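Side-chain contact in sensor protein (Haloarcula marismortui ATCC 43049, PDB 3BWL), which probably transfers phosphate from ATP to a histidine as a phosphorelay sensor kinase, of which this chain is a PAS domain: residues Tyr93-Arg96 with Thr100-Val103. Sequence-based numbering, arbitrary orientation.
Sequences YERR and TMSV. With I3A (1H-indole-3-carbaldehyde), chain F.
Tyr93 and Met101 face each other as an antiparallel hydrogen-bonded pair near the turn of the beta hairpin formed by strands 86-94 and 100-112, at one side of the five-stranded antiparallel sheet of the PAS fold. Two backbone bonds join them: Met101 N gives to Tyr93 O at 2.8 Å, and Tyr93 N gives to Met101 O at 2.9 Å. Thr100 CA adds a CA-H...O contact to the same Tyr93 O. With CG anti to its carbonyl carbon (chi1 -71°), the Tyr93 ring leans out from the sheet face it shares with Met101 and crosses Val103 at about a right angle, CD2 lying 3.6 Å from Val103 CG1. The selenium of Met101, here a selenomethionine, lies beside the ring edge, close to the ring plane. Farther out, Tyr93 OH is hydrogen-bonded to Ser122 OG and comes within 3.3 Å of C2 of the bound indole-3-carbaldehyde, making this tyrosine part of the ligand pocket. Shortened to an alanine, this residue would probably leave a gap between Val103 and the indole and deprive the Ser122 hydroxyl of this partner. Beyond the strand end, Arg95 reaches back over the hairpin and crosses Met101 nearly perpendicularly. Met101 CB packs against one face of the Arg95 guanidinium, displaced from its centre, while Arg95 NH1 is hydrogen-bonded to Ser99 OG near the turn. Bent at chi3 (-46°), the Met101 chain brings CE to 3.3 Å from Arg95 NH2. That same NH2 donates to a water in the guanidinium plane, which in turn donates to Thr100 O at 3.0 Å.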
# COMPACT_ATOMS: atom_id res chain seq x y z
N TYR A 93 7.90 -14.26 9.35
CA TYR A 93 6.63 -14.95 9.18
C TYR A 93 6.83 -16.44 8.94
O TYR A 93 7.78 -16.84 8.30
CB TYR A 93 5.85 -14.37 7.99
CG TYR A 93 5.29 -12.97 8.24
CD1 TYR A 93 4.55 -12.69 9.40
CD2 TYR A 93 5.46 -11.96 7.30
CE1 TYR A 93 4.03 -11.43 9.61
CE2 TYR A 93 4.93 -10.66 7.49
CZ TYR A 93 4.24 -10.41 8.67
OH TYR A 93 3.73 -9.16 8.88
N GLU A 94 5.91 -17.21 9.49
CA GLU A 94 5.83 -18.65 9.24
C GLU A 94 4.69 -18.89 8.27
O GLU A 94 3.52 -18.56 8.56
CB GLU A 94 5.55 -19.37 10.54
CG GLU A 94 5.67 -20.88 10.43
CD GLU A 94 5.47 -21.53 11.79
OE1 GLU A 94 4.51 -21.17 12.51
OE2 GLU A 94 6.28 -22.40 12.16
N ARG A 95 5.03 -19.44 7.11
CA ARG A 95 4.04 -19.82 6.14
C ARG A 95 3.24 -21.07 6.57
O ARG A 95 3.71 -21.86 7.44
CB ARG A 95 4.69 -20.09 4.77
CG ARG A 95 5.51 -18.89 4.21
CD ARG A 95 5.60 -19.08 2.71
NE ARG A 95 6.40 -18.03 2.09
CZ ARG A 95 7.73 -17.97 2.08
NH1 ARG A 95 8.46 -18.90 2.71
NH2 ARG A 95 8.35 -16.94 1.47
N ARG A 96 2.10 -21.28 5.91
CA ARG A 96 1.30 -22.49 6.20
C ARG A 96 2.11 -23.77 6.11
O ARG A 96 1.97 -24.68 6.95
CB ARG A 96 0.11 -22.59 5.27
CG ARG A 96 -0.97 -23.56 5.78
CD ARG A 96 -2.21 -23.40 4.88
NE ARG A 96 -3.40 -24.07 5.40
CZ ARG A 96 -3.61 -25.39 5.31
NH1 ARG A 96 -4.73 -25.92 5.80
NH2 ARG A 96 -2.70 -26.17 4.73
N THR A 100 9.83 -20.17 6.22
CA THR A 100 9.79 -18.87 6.88
C THR A 100 10.17 -17.76 5.92
O THR A 100 10.88 -17.99 4.94
CB THR A 100 10.67 -18.81 8.13
OG1 THR A 100 12.04 -19.04 7.77
CG2 THR A 100 10.20 -19.90 9.15
N MSE A 101 9.74 -16.56 6.26
CA MSE A 101 9.96 -15.41 5.42
C MSE A 101 10.46 -14.26 6.29
O MSE A 101 9.71 -13.78 7.09
CB MSE A 101 8.63 -14.99 4.78
CG MSE A 101 8.83 -13.81 3.86
SE MSE A 101 7.05 -13.14 3.33
CE MSE A 101 6.34 -14.74 2.93
N SER A 102 11.71 -13.84 6.13
CA SER A 102 12.19 -12.66 6.84
C SER A 102 11.59 -11.41 6.23
O SER A 102 11.56 -11.26 5.02
CB SER A 102 13.72 -12.55 6.81
OG SER A 102 14.27 -13.49 7.70
N VAL A 103 11.10 -10.50 7.09
CA VAL A 103 10.47 -9.29 6.59
C VAL A 103 10.93 -8.09 7.37
O VAL A 103 11.39 -8.21 8.53
CB VAL A 103 8.91 -9.35 6.69
CG1 VAL A 103 8.36 -10.44 5.77
CG2 VAL A 103 8.46 -9.64 8.17
O I3A F . 1.47 -6.20 11.67
C3' I3A F . 2.31 -7.04 11.35
C3 I3A F . 3.38 -7.44 12.34
C2 I3A F . 4.30 -8.47 12.01
N I3A F . 5.07 -8.56 13.14
C8 I3A F . 4.65 -7.69 14.12
C9 I3A F . 3.55 -6.97 13.65
C4 I3A F . 2.95 -5.99 14.46
C5 I3A F . 3.44 -5.78 15.78
C6 I3A F . 4.52 -6.53 16.26
C7 I3A F . 5.13 -7.48 15.42
O HOH W 1 11.27 -17.07 2.09